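Local atomic coordinates of periplasmic binding protein (PDB entry 4RY8), a protein that binds the sugar 5-methylthioribose in the cleft between its two lobes and probably hands it to a membrane transporter. Residues 62-67 / 86-91; 126-131 / 285-290; 207-212 / 245-250. All blocks are in the same frame, centred on the assembly; numbering follows the deposited sequence.

Overall arrangement
The three contacts are spread over both lobes of the protein. Interaction 1 joins helices 57-69 and 82-94 in one lobe, partly buried, and its centre is about 40 Å from that of interaction 2 and about 36 Å from that of interaction 3. Interactions 2 and 3 share the mixed sheet of the other lobe, where strands 284-287 and 247-252 are neighbours and I286 and R288 pair with T250 and V248. Interaction 3 is a buried, largely apolar contact built on an indole. Interaction 2 lies at the surface, with a glutamine amide over leucine methyls, while interaction 1 combines methyl packing with lysine and glutamate charges at its outer side.

Interaction 1: 62-67 / 86-91; sequences TMIENF and MPKIKE
Apolar packing between I64 and K88 forms the inner part of this helix-helix contact. The CG2 methyl of I64 rests against CB of K88 at 3.7 Å, the two side chains meeting at a slant. This branch of the isoleucine can reach across because it lies anti to the backbone N, while CG1 stands beside that N. Nearer the solvent, the aliphatic part of the lysine also covers the base of E65, CD of K88 lying 4.1 Å from CB of E65. The backbones are closest at the same pair, with CA of E65 and CA of K88 6.8 Å apart.

The charged ends lie at the outer part. The lysine bends at each torsion beyond CB and brings its ammonium group back to its own helix, where NZ of K88 forms a 2.9 Å salt bridge with OE1 of E91, one turn further on. The nitrogen approaches from above the carboxylate, 37° out of its plane. Across the contact E65 may add a longer-range attraction, its OE2 being 4.6 Å from NZ of K88, beyond a salt bridge. With an alanine in place of K88, the E91 carboxylate would probably lose its mate and a gap would open beside CB of E65.

Beneath the contact, I64 packs on V21 of strand 17-22, and both I64 and I89 reach I77 of strand 74-78. The chain runs from helix 57-69 through strand 74-78 into helix 82-94, and the two helices lie side by side on the parallel sheet. This is the layered alpha/beta, Rossmann-like lobe of periplasmic binding proteins, with branched aliphatic residues facing the strands and lysine and glutamate side chains at the outer border.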
ATOM      1  N   THR C  62      10.599 -12.208  32.218  1.00 28.68           N
ATOM      2  CA  THR C  62      11.800 -12.668  32.963  1.00 30.02           C
ATOM      3  C   THR C  62      13.074 -12.667  32.104  1.00 31.37           C
ATOM      4  O   THR C  62      14.160 -12.364  32.589  1.00 30.69           O
ATOM      5  CB  THR C  62      11.642 -14.102  33.556  1.00 35.18           C
ATOM      6  OG1 THR C  62      11.921 -15.091  32.551  1.00 34.96           O
ATOM      7  CG2 THR C  62      10.265 -14.340  34.088  1.00 32.16           C
ATOM      8  N   MET C  63      12.955 -13.021  30.831  1.00 30.43           N
ATOM      9  CA  MET C  63      14.131 -12.986  29.949  1.00 33.85           C
ATOM     10  C   MET C  63      14.641 -11.553  29.774  1.00 32.58           C
ATOM     11  O   MET C  63      15.850 -11.310  29.765  1.00 36.81           O
ATOM     12  CB  MET C  63      13.828 -13.638  28.590  1.00 30.95           C
ATOM     13  CG  MET C  63      13.583 -15.135  28.668  1.00 39.57           C
ATOM     14  SD  MET C  63      12.852 -15.945  27.238  1.00 25.97           S
ATOM     15  CE  MET C  63      13.198 -17.648  27.663  1.00 41.00           C
ATOM     16  N   ILE C  64      13.724 -10.601  29.635  1.00 32.06           N
ATOM     17  CA  ILE C  64      14.123  -9.219  29.404  1.00 32.63           C
ATOM     18  C   ILE C  64      14.805  -8.716  30.660  1.00 29.17           C
ATOM     19  O   ILE C  64      15.886  -8.154  30.626  1.00 30.04           O
ATOM     20  CB  ILE C  64      12.918  -8.333  29.004  1.00 32.00           C
ATOM     21  CG1 ILE C  64      12.485  -8.679  27.573  1.00 28.39           C
ATOM     22  CG2 ILE C  64      13.279  -6.847  29.117  1.00 32.21           C
ATOM     23  CD1 ILE C  64      11.106  -8.195  27.210  1.00 29.26           C
ATOM     24  N   GLU C  65      14.159  -8.970  31.779  1.00 31.15           N
ATOM     25  CA  GLU C  65      14.699  -8.699  33.097  1.00 39.42           C
ATOM     26  C   GLU C  65      16.086  -9.328  33.327  1.00 35.66           C
ATOM     27  O   GLU C  65      16.966  -8.663  33.879  1.00 33.40           O
ATOM     28  CB  GLU C  65      13.634  -9.122  34.124  1.00 39.92           C
ATOM     29  CG  GLU C  65      14.059  -9.542  35.501  1.00 44.34           C
ATOM     30  CD  GLU C  65      12.915 -10.285  36.190  1.00110.83           C
ATOM     31  OE1 GLU C  65      13.197 -11.154  37.038  1.00 66.41           O
ATOM     32  OE2 GLU C  65      11.726 -10.029  35.861  1.00 64.56           O
ATOM     33  N   ASN C  66      16.313 -10.567  32.885  1.00 33.08           N
ATOM     34  CA  ASN C  66      17.659 -11.162  33.042  1.00 34.88           C
ATOM     35  C   ASN C  66      18.651 -10.295  32.291  1.00 33.59           C
ATOM     36  O   ASN C  66      19.725 -10.008  32.807  1.00 37.39           O
ATOM     37  CB  ASN C  66      17.749 -12.605  32.498  1.00 40.93           C
ATOM     38  CG  ASN C  66      16.873 -13.584  33.272  1.00 52.39           C
ATOM     39  OD1 ASN C  66      16.566 -14.684  32.795  1.00 42.03           O
ATOM     40  ND2 ASN C  66      16.452 -13.178  34.464  1.00 49.84           N
ATOM     41  N   PHE C  67      18.290  -9.861  31.083  1.00 33.11           N
ATOM     42  CA  PHE C  67      19.229  -9.057  30.296  1.00 35.63           C
ATOM     43  C   PHE C  67      19.452  -7.661  30.890  1.00 36.11           C
ATOM     44  O   PHE C  67      20.563  -7.103  30.779  1.00 32.99           O
ATOM     45  CB  PHE C  67      18.828  -9.025  28.819  1.00 30.52           C
ATOM     46  CG  PHE C  67      19.037 -10.342  28.128  1.00 31.76           C
ATOM     47  CD1 PHE C  67      20.282 -10.964  28.162  1.00 35.04           C
ATOM     48  CD2 PHE C  67      17.996 -10.983  27.475  1.00 36.25           C
ATOM     49  CE1 PHE C  67      20.487 -12.179  27.543  1.00 35.00           C
ATOM     50  CE2 PHE C  67      18.194 -12.201  26.855  1.00 30.19           C
ATOM     51  CZ  PHE C  67      19.436 -12.802  26.899  1.00 36.78           C
ATOM     52  N   MET C  86       5.763  -3.302  28.278  1.00 41.91           N
ATOM     53  CA  MET C  86       6.041  -1.854  28.299  1.00 45.04           C
ATOM     54  C   MET C  86       6.907  -1.421  29.480  1.00 45.32           C
ATOM     55  O   MET C  86       7.820  -0.633  29.273  1.00 38.10           O
ATOM     56  CB  MET C  86       4.733  -1.022  28.282  1.00 52.30           C
ATOM     57  CG  MET C  86       4.694   0.201  27.362  1.00 70.16           C
ATOM     58  SD  MET C  86       5.538   0.072  25.764  1.00 69.07           S
ATOM     59  CE  MET C  86       7.045   0.901  26.241  1.00 55.58           C
ATOM     60  N   PRO C  87       6.624  -1.921  30.704  1.00 47.90           N
ATOM     61  CA  PRO C  87       7.406  -1.492  31.882  1.00 51.98           C
ATOM     62  C   PRO C  87       8.852  -2.009  31.902  1.00 51.25           C
ATOM     63  O   PRO C  87       9.755  -1.325  32.380  1.00 38.23           O
ATOM     64  CB  PRO C  87       6.602  -2.058  33.077  1.00 55.49           C
ATOM     65  CG  PRO C  87       5.241  -2.359  32.541  1.00 42.94           C
ATOM     66  CD  PRO C  87       5.453  -2.732  31.101  1.00 48.69           C
ATOM     67  N   LYS C  88       9.059  -3.222  31.417  1.00 34.94           N
ATOM     68  CA  LYS C  88      10.400  -3.756  31.225  1.00 48.74           C
ATOM     69  C   LYS C  88      11.184  -2.910  30.204  1.00 28.66           C
ATOM     70  O   LYS C  88      12.346  -2.616  30.437  1.00 27.92           O
ATOM     71  CB  LYS C  88      10.342  -5.219  30.773  1.00 47.25           C
ATOM     72  CG  LYS C  88       9.783  -6.163  31.831  1.00 86.07           C
ATOM     73  CD  LYS C  88      10.794  -6.392  32.945  1.00 45.07           C
ATOM     74  CE  LYS C  88      10.230  -6.065  34.319  1.00 50.27           C
ATOM     75  NZ  LYS C  88      11.321  -5.533  35.189  1.00 47.83           N
ATOM     76  N   ILE C  89      10.522  -2.485  29.129  1.00 27.88           N
ATOM     77  CA  ILE C  89      11.139  -1.621  28.112  1.00 30.67           C
ATOM     78  C   ILE C  89      11.508  -0.266  28.719  1.00 30.48           C
ATOM     79  O   ILE C  89      12.629   0.207  28.535  1.00 26.13           O
ATOM     80  CB  ILE C  89      10.242  -1.454  26.856  1.00 30.44           C
ATOM     81  CG1 ILE C  89      10.226  -2.729  26.032  1.00 27.39           C
ATOM     82  CG2 ILE C  89      10.749  -0.365  25.925  1.00 32.90           C
ATOM     83  CD1 ILE C  89       9.130  -2.772  24.987  1.00 39.67           C
ATOM     84  N   LYS C  90      10.595   0.349  29.477  1.00 28.02           N
ATOM     85  CA  LYS C  90      10.871   1.657  30.079  1.00 28.24           C
ATOM     86  C   LYS C  90      11.985   1.565  31.098  1.00 32.47           C
ATOM     87  O   LYS C  90      12.872   2.431  31.123  1.00 31.71           O
ATOM     88  CB  LYS C  90       9.640   2.256  30.740  1.00 30.02           C
ATOM     89  CG  LYS C  90       8.523   2.571  29.767  1.00 42.52           C
ATOM     90  CD  LYS C  90       8.733   3.866  28.987  1.00 53.50           C
ATOM     91  CE  LYS C  90       7.385   4.363  28.464  1.00 69.77           C
ATOM     92  NZ  LYS C  90       7.485   5.504  27.511  1.00 49.77           N
ATOM     93  N   GLU C  91      11.941   0.532  31.949  1.00 29.73           N
ATOM     94  CA  GLU C  91      13.016   0.301  32.903  1.00 31.00           C
ATOM     95  C   GLU C  91      14.372   0.205  32.210  1.00 31.75           C
ATOM     96  O   GLU C  91      15.333   0.887  32.601  1.00 34.11           O
ATOM     97  CB  GLU C  91      12.777  -0.978  33.678  1.00 34.05           C
ATOM     98  CG  GLU C  91      13.856  -1.248  34.699  1.00 40.05           C
ATOM     99  CD  GLU C  91      13.528  -2.415  35.604  1.00 80.57           C
ATOM    100  OE1 GLU C  91      12.362  -2.877  35.605  1.00 67.19           O
ATOM    101  OE2 GLU C  91      14.450  -2.872  36.309  1.00 48.05           O
TER

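Interaction 2: 126-131 / 285-290; sequences SKQLAV and LITRQF
L285 opens the second segment by placing both its methyls against one face of the Q128 side-chain amide. CD1 of L285 lies almost directly over CD of Q128, at 3.8 Å, whereas CD2 is shifted toward the border of the group and comes to 3.6 Å from OE1 of Q128. No hydrogen bond crosses the contact; the flat amide simply lies over a branched aliphatic end. Q128 reaches the leucine because its CG is anti to the backbone N (chi1 -176°) and its chain then bends at chi2, turning the amide across L285.

I286 points its side chain to the other side of the strand, toward L302 of helix 299-305, and its backbone pairs with T250. At T287 the direction returns to the helix: CG2 of T287 touches NE2 of Q128 at 3.9 Å, the two side chains crossing at about a right angle. T287 is also the N-cap of the helix that follows: its OG1 accepts the backbone N-H of F290 in a 3.0 Å bond (160°). R288 begins the helix, its NH2 bonded to the carbonyl of Q242.

On the first segment, neighbouring K127 forms a salt bridge with D117 of the second subunit, so the assembly interface lies close by. The contact sets helix 118-132 beside edge strand 284-287. Both elements follow passages of the chain from one sheet to the other, and three such crossings are characteristic of the hinge in type I periplasmic binding proteins.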
ATOM      1  N   SER C 126      -3.848  -9.020  -0.159  1.00 21.50           N
ATOM      2  CA  SER C 126      -5.314  -9.065  -0.227  1.00 18.02           C
ATOM      3  C   SER C 126      -5.883  -8.558  -1.583  1.00 19.14           C
ATOM      4  O   SER C 126      -6.790  -9.190  -2.139  1.00 22.87           O
ATOM      5  CB  SER C 126      -6.014  -8.358   1.015  1.00 18.06           C
ATOM      6  OG  SER C 126      -5.403  -8.725   2.228  1.00 16.46           O
ATOM      7  N   LYS C 127      -5.356  -7.448  -2.102  1.00 17.40           N
ATOM      8  CA  LYS C 127      -5.692  -6.940  -3.447  1.00 24.73           C
ATOM      9  C   LYS C 127      -5.341  -7.934  -4.558  1.00 20.06           C
ATOM     10  O   LYS C 127      -6.088  -8.034  -5.516  1.00 18.87           O
ATOM     11  CB  LYS C 127      -4.965  -5.638  -3.787  1.00 25.57           C
ATOM     12  CG  LYS C 127      -4.932  -5.395  -5.307  1.00 33.05           C
ATOM     13  CD  LYS C 127      -4.254  -4.123  -5.715  1.00 27.17           C
ATOM     14  CE  LYS C 127      -2.777  -4.279  -5.884  1.00 30.45           C
ATOM     15  NZ  LYS C 127      -2.112  -2.954  -5.952  1.00 44.11           N
ATOM     16  N   GLN C 128      -4.236  -8.668  -4.410  1.00 20.21           N
ATOM     17  CA  GLN C 128      -3.814  -9.637  -5.453  1.00 21.97           C
ATOM     18  C   GLN C 128      -4.890 -10.736  -5.557  1.00 24.10           C
ATOM     19  O   GLN C 128      -5.301 -11.121  -6.631  1.00 19.66           O
ATOM     20  CB  GLN C 128      -2.485 -10.249  -5.071  1.00 23.53           C
ATOM     21  CG  GLN C 128      -1.900 -11.193  -6.094  1.00 29.86           C
ATOM     22  CD  GLN C 128      -1.318 -10.434  -7.224  1.00 39.29           C
ATOM     23  OE1 GLN C 128      -1.466  -9.209  -7.290  1.00 27.10           O
ATOM     24  NE2 GLN C 128      -0.622 -11.132  -8.109  1.00 38.90           N
ATOM     25  N   LEU C 129      -5.395 -11.195  -4.405  1.00 17.70           N
ATOM     26  CA  LEU C 129      -6.455 -12.156  -4.406  1.00 19.90           C
ATOM     27  C   LEU C 129      -7.703 -11.535  -5.098  1.00 18.95           C
ATOM     28  O   LEU C 129      -8.342 -12.180  -5.926  1.00 21.42           O
ATOM     29  CB  LEU C 129      -6.775 -12.599  -2.950  1.00 18.73           C
ATOM     30  CG  LEU C 129      -7.838 -13.694  -2.761  1.00 20.21           C
ATOM     31  CD1 LEU C 129      -7.758 -14.271  -1.360  1.00 24.82           C
ATOM     32  CD2 LEU C 129      -9.238 -13.178  -2.995  1.00 28.81           C
ATOM     33  N   ALA C 130      -8.070 -10.312  -4.724  1.00 19.75           N
ATOM     34  CA  ALA C 130      -9.287  -9.656  -5.212  1.00 19.85           C
ATOM     35  C   ALA C 130      -9.307  -9.511  -6.691  1.00 22.44           C
ATOM     36  O   ALA C 130     -10.229  -9.912  -7.340  1.00 25.58           O
ATOM     37  CB  ALA C 130      -9.428  -8.296  -4.549  1.00 25.41           C
ATOM     38  N   VAL C 131      -8.242  -8.943  -7.215  1.00 21.53           N
ATOM     39  CA  VAL C 131      -8.050  -8.810  -8.639  1.00 23.12           C
ATOM     40  C   VAL C 131      -7.986 -10.176  -9.414  1.00 22.30           C
ATOM     41  O   VAL C 131      -8.565 -10.304 -10.506  1.00 23.05           O
ATOM     42  CB  VAL C 131      -6.784  -7.944  -8.894  1.00 23.73           C
ATOM     43  CG1 VAL C 131      -6.381  -7.960 -10.363  1.00 32.75           C
ATOM     44  CG2 VAL C 131      -7.048  -6.534  -8.420  1.00 32.38           C
ATOM     45  N   LEU C 285       5.825  -8.447  -3.910  1.00 20.18           N
ATOM     46  CA  LEU C 285       4.987  -9.461  -4.551  1.00 20.47           C
ATOM     47  C   LEU C 285       5.815 -10.484  -5.336  1.00 23.00           C
ATOM     48  O   LEU C 285       6.664 -10.143  -6.195  1.00 22.95           O
ATOM     49  CB  LEU C 285       3.928  -8.797  -5.459  1.00 23.52           C
ATOM     50  CG  LEU C 285       2.895  -9.689  -6.195  1.00 25.94           C
ATOM     51  CD1 LEU C 285       1.967 -10.444  -5.244  1.00 22.45           C
ATOM     52  CD2 LEU C 285       2.071  -8.833  -7.154  1.00 27.59           C
ATOM     53  N   ILE C 286       5.573 -11.748  -5.030  1.00 25.95           N
ATOM     54  CA  ILE C 286       6.302 -12.855  -5.634  1.00 36.72           C
ATOM     55  C   ILE C 286       5.275 -13.874  -6.094  1.00 32.85           C
ATOM     56  O   ILE C 286       4.707 -14.568  -5.281  1.00 25.19           O
ATOM     57  CB  ILE C 286       7.276 -13.503  -4.613  1.00 35.95           C
ATOM     58  CG1 ILE C 286       8.312 -12.459  -4.144  1.00 26.42           C
ATOM     59  CG2 ILE C 286       7.968 -14.696  -5.288  1.00 33.38           C
ATOM     60  CD1 ILE C 286       8.929 -12.717  -2.802  1.00 27.66           C
ATOM     61  N   THR C 287       5.036 -13.973  -7.396  1.00 26.65           N
ATOM     62  CA  THR C 287       4.040 -14.919  -7.906  1.00 25.47           C
ATOM     63  C   THR C 287       4.667 -16.275  -8.287  1.00 27.38           C
ATOM     64  O   THR C 287       5.857 -16.362  -8.595  1.00 25.75           O
ATOM     65  CB  THR C 287       3.263 -14.328  -9.101  1.00 25.82           C
ATOM     66  OG1 THR C 287       4.101 -14.316 -10.257  1.00 25.75           O
ATOM     67  CG2 THR C 287       2.786 -12.905  -8.834  1.00 28.68           C
ATOM     68  N   ARG C 288       3.850 -17.330  -8.216  1.00 33.72           N
ATOM     69  CA  ARG C 288       4.279 -18.659  -8.645  1.00 32.00           C
ATOM     70  C   ARG C 288       4.755 -18.610 -10.100  1.00 32.04           C
ATOM     71  O   ARG C 288       5.733 -19.264 -10.466  1.00 28.60           O
ATOM     72  CB  ARG C 288       3.130 -19.663  -8.506  1.00 30.77           C
ATOM     73  CG  ARG C 288       3.420 -20.981  -9.174  1.00 29.19           C
ATOM     74  CD  ARG C 288       2.396 -22.063  -8.915  1.00 30.09           C
ATOM     75  NE  ARG C 288       2.982 -23.350  -9.274  1.00 42.96           N
ATOM     76  CZ  ARG C 288       3.200 -23.766 -10.516  1.00 43.56           C
ATOM     77  NH1 ARG C 288       2.868 -23.023 -11.561  1.00 45.92           N
ATOM     78  NH2 ARG C 288       3.748 -24.944 -10.714  1.00 47.52           N
ATOM     79  N   GLN C 289       4.039 -17.832 -10.903  1.00 36.52           N
ATOM     80  CA  GLN C 289       4.339 -17.609 -12.317  1.00 32.77           C
ATOM     81  C   GLN C 289       5.724 -17.027 -12.547  1.00 37.58           C
ATOM     82  O   GLN C 289       6.456 -17.457 -13.468  1.00 32.55           O
ATOM     83  CB  GLN C 289       3.292 -16.654 -12.914  1.00 39.35           C
ATOM     84  CG  GLN C 289       2.973 -16.899 -14.382  1.00 93.20           C
ATOM     85  CD  GLN C 289       1.719 -17.741 -14.567  1.00120.93           C
ATOM     86  OE1 GLN C 289       0.652 -17.411 -14.039  1.00 73.92           O
ATOM     87  NE2 GLN C 289       1.841 -18.830 -15.316  1.00 64.53           N
ATOM     88  N   PHE C 290       6.056 -16.004 -11.770  1.00 29.79           N
ATOM     89  CA  PHE C 290       7.395 -15.392 -11.813  1.00 30.68           C
ATOM     90  C   PHE C 290       8.489 -16.396 -11.379  1.00 32.86           C
ATOM     91  O   PHE C 290       9.591 -16.413 -11.958  1.00 34.28           O
ATOM     92  CB  PHE C 290       7.431 -14.096 -10.953  1.00 32.00           C
ATOM     93  CG  PHE C 290       8.799 -13.493 -10.819  1.00 44.49           C
ATOM     94  CD1 PHE C 290       9.377 -12.780 -11.881  1.00 36.33           C
ATOM     95  CD2 PHE C 290       9.543 -13.677  -9.656  1.00 48.95           C
ATOM     96  CE1 PHE C 290      10.655 -12.251 -11.764  1.00 38.14           C
ATOM     97  CE2 PHE C 290      10.825 -13.153  -9.547  1.00 48.18           C
ATOM     98  CZ  PHE C 290      11.382 -12.439 -10.604  1.00 49.05           C
TER

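Interaction 3: 207-212 / 245-250; sequences EFAKGA and SPWVAT
A209 and K210 meet the six-membered part of the W247 indole at different positions. The methyl of A209 approaches obliquely near the rim, CB of A209 lying 3.7 Å from CZ2 of W247. K210 comes to the edge instead, its CD near the ring plane and 4.1 Å from CZ3 of W247. The indole spans the distance from strand to helix because its CG is anti to the backbone N (chi1 -161°), which directs the ring toward the first segment.

The next shell fixes both partners. NE1 of W247 is hydrogen-bonded to OG of S229, V213 and M240 pack against the W247 side chain, and the bond to S229 is likely to limit the ring's rotation. The lysine chain, bent at each torsion beyond CB, curls back over its own helix and places NZ of K210 2.8 Å from OE2 of E207 in a salt bridge. Just before the strand, OG of S245 accepts the backbone N-H of W247 at 3.0 Å (158°), forming an ST turn.

The side chain of A209 is about 9 Å from the bound 5-methylthioribose, and next to it F208 makes an edge-to-face stack with W205, a residue of the ligand pocket. T250 bonds through its hydroxyl to the carbonyl of D231, another pocket residue.

All three touching residues are buried, and the polar ends are matched: the indole N-H has S229 and the ammonium has E207. With little solvent to screen it, the charge pair is likely to be strengthened, while the apolar surfaces join helix 206-219 to strand 247-252.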
ATOM      1  N   GLU C 207       3.815 -20.158   7.617  1.00 25.45           N
ATOM      2  CA  GLU C 207       3.506 -21.399   8.351  1.00 22.03           C
ATOM      3  C   GLU C 207       2.006 -21.774   8.298  1.00 20.26           C
ATOM      4  O   GLU C 207       1.651 -22.965   8.199  1.00 20.88           O
ATOM      5  CB  GLU C 207       4.007 -21.314   9.796  1.00 20.05           C
ATOM      6  CG  GLU C 207       5.520 -21.276   9.910  1.00 23.04           C
ATOM      7  CD  GLU C 207       6.191 -22.512   9.345  1.00 26.10           C
ATOM      8  OE1 GLU C 207       5.813 -23.655   9.701  1.00 25.44           O
ATOM      9  OE2 GLU C 207       7.128 -22.351   8.547  1.00 25.18           O
ATOM     10  N   PHE C 208       1.146 -20.777   8.295  1.00 25.54           N
ATOM     11  CA  PHE C 208      -0.287 -21.004   8.105  1.00 20.14           C
ATOM     12  C   PHE C 208      -0.495 -21.504   6.655  1.00 20.81           C
ATOM     13  O   PHE C 208      -1.187 -22.481   6.396  1.00 19.70           O
ATOM     14  CB  PHE C 208      -1.077 -19.704   8.240  1.00 21.50           C
ATOM     15  CG  PHE C 208      -1.207 -19.135   9.647  1.00 28.52           C
ATOM     16  CD1 PHE C 208      -1.359 -19.929  10.792  1.00 18.20           C
ATOM     17  CD2 PHE C 208      -1.327 -17.770   9.783  1.00 21.38           C
ATOM     18  CE1 PHE C 208      -1.502 -19.321  12.025  1.00 20.02           C
ATOM     19  CE2 PHE C 208      -1.491 -17.169  11.013  1.00 23.85           C
ATOM     20  CZ  PHE C 208      -1.593 -17.951  12.127  1.00 21.44           C
ATOM     21  N   ALA C 209       0.120 -20.816   5.704  1.00 22.19           N
ATOM     22  CA  ALA C 209      -0.018 -21.174   4.276  1.00 25.17           C
ATOM     23  C   ALA C 209       0.398 -22.630   4.003  1.00 21.00           C
ATOM     24  O   ALA C 209      -0.300 -23.355   3.322  1.00 21.64           O
ATOM     25  CB  ALA C 209       0.797 -20.209   3.406  1.00 22.97           C
ATOM     26  N   LYS C 210       1.522 -23.056   4.571  1.00 26.97           N
ATOM     27  CA  LYS C 210       2.081 -24.389   4.335  1.00 23.19           C
ATOM     28  C   LYS C 210       1.099 -25.438   4.775  1.00 20.73           C
ATOM     29  O   LYS C 210       0.825 -26.375   4.075  1.00 21.63           O
ATOM     30  CB  LYS C 210       3.409 -24.557   5.090  1.00 24.91           C
ATOM     31  CG  LYS C 210       4.420 -23.447   4.816  1.00 47.40           C
ATOM     32  CD  LYS C 210       5.630 -23.862   4.037  1.00 33.54           C
ATOM     33  CE  LYS C 210       6.685 -24.458   4.939  1.00 50.27           C
ATOM     34  NZ  LYS C 210       7.150 -23.617   6.077  1.00 41.06           N
ATOM     35  N   GLY C 211       0.512 -25.250   5.949  1.00 21.48           N
ATOM     36  CA  GLY C 211      -0.533 -26.159   6.391  1.00 20.55           C
ATOM     37  C   GLY C 211      -1.706 -26.230   5.474  1.00 20.53           C
ATOM     38  O   GLY C 211      -2.191 -27.332   5.170  1.00 22.59           O
ATOM     39  N   ALA C 212      -2.167 -25.070   5.024  1.00 19.73           N
ATOM     40  CA  ALA C 212      -3.336 -24.963   4.152  1.00 19.69           C
ATOM     41  C   ALA C 212      -3.119 -25.654   2.812  1.00 21.35           C
ATOM     42  O   ALA C 212      -3.977 -26.412   2.347  1.00 22.31           O
ATOM     43  CB  ALA C 212      -3.705 -23.509   3.931  1.00 20.31           C
ATOM     44  N   SER C 245       0.545 -27.002  -7.927  1.00 33.32           N
ATOM     45  CA  SER C 245       0.443 -26.257  -6.656  1.00 34.62           C
ATOM     46  C   SER C 245      -0.703 -25.253  -6.704  1.00 37.55           C
ATOM     47  O   SER C 245      -0.831 -24.503  -7.650  1.00 30.98           O
ATOM     48  CB  SER C 245       1.734 -25.514  -6.325  1.00 41.35           C
ATOM     49  OG  SER C 245       1.578 -24.802  -5.094  1.00 32.53           O
ATOM     50  N   PRO C 246      -1.546 -25.222  -5.668  1.00 29.94           N
ATOM     51  CA  PRO C 246      -2.521 -24.142  -5.576  1.00 28.75           C
ATOM     52  C   PRO C 246      -1.914 -22.839  -5.016  1.00 31.59           C
ATOM     53  O   PRO C 246      -2.613 -21.827  -4.924  1.00 28.43           O
ATOM     54  CB  PRO C 246      -3.547 -24.692  -4.583  1.00 26.30           C
ATOM     55  CG  PRO C 246      -2.711 -25.517  -3.651  1.00 26.47           C
ATOM     56  CD  PRO C 246      -1.658 -26.167  -4.553  1.00 35.61           C
ATOM     57  N   TRP C 247      -0.632 -22.855  -4.650  1.00 25.66           N
ATOM     58  CA  TRP C 247      -0.019 -21.681  -4.021  1.00 28.24           C
ATOM     59  C   TRP C 247       0.412 -20.680  -5.084  1.00 30.49           C
ATOM     60  O   TRP C 247       1.453 -20.868  -5.731  1.00 33.63           O
ATOM     61  CB  TRP C 247       1.150 -22.119  -3.153  1.00 27.87           C
ATOM     62  CG  TRP C 247       1.596 -21.089  -2.100  1.00 24.69           C
ATOM     63  CD1 TRP C 247       1.275 -19.771  -2.027  1.00 21.22           C
ATOM     64  CD2 TRP C 247       2.499 -21.344  -1.035  1.00 27.84           C
ATOM     65  NE1 TRP C 247       1.896 -19.190  -0.936  1.00 19.35           N
ATOM     66  CE2 TRP C 247       2.641 -20.149  -0.302  1.00 20.09           C
ATOM     67  CE3 TRP C 247       3.163 -22.490  -0.590  1.00 29.71           C
ATOM     68  CZ2 TRP C 247       3.474 -20.054   0.786  1.00 20.16           C
ATOM     69  CZ3 TRP C 247       3.955 -22.398   0.549  1.00 26.52           C
ATOM     70  CH2 TRP C 247       4.111 -21.198   1.209  1.00 20.38           C
ATOM     71  N   VAL C 248      -0.368 -19.618  -5.296  1.00 24.26           N
ATOM     72  CA  VAL C 248      -0.128 -18.762  -6.501  1.00 29.87           C
ATOM     73  C   VAL C 248       0.682 -17.467  -6.301  1.00 24.62           C
ATOM     74  O   VAL C 248       1.339 -16.993  -7.222  1.00 31.07           O
ATOM     75  CB  VAL C 248      -1.422 -18.483  -7.305  1.00 32.71           C
ATOM     76  CG1 VAL C 248      -2.007 -19.789  -7.837  1.00 38.61           C
ATOM     77  CG2 VAL C 248      -2.429 -17.772  -6.490  1.00 29.56           C
ATOM     78  N   ALA C 249       0.668 -16.923  -5.095  1.00 23.98           N
ATOM     79  CA  ALA C 249       1.416 -15.732  -4.783  1.00 24.68           C
ATOM     80  C   ALA C 249       1.661 -15.601  -3.279  1.00 27.26           C
ATOM     81  O   ALA C 249       0.868 -16.091  -2.455  1.00 23.48           O
ATOM     82  CB  ALA C 249       0.678 -14.496  -5.288  1.00 25.16           C
ATOM     83  N   THR C 250       2.784 -14.962  -2.961  1.00 26.07           N
ATOM     84  CA  THR C 250       3.110 -14.511  -1.620  1.00 20.70           C
ATOM     85  C   THR C 250       3.763 -13.122  -1.728  1.00 27.70           C
ATOM     86  O   THR C 250       4.331 -12.710  -2.764  1.00 22.67           O
ATOM     87  CB  THR C 250       4.053 -15.529  -0.875  1.00 25.48           C
ATOM     88  OG1 THR C 250       4.132 -15.246   0.529  1.00 25.51           O
ATOM     89  CG2 THR C 250       5.463 -15.507  -1.439  1.00 22.17           C
TER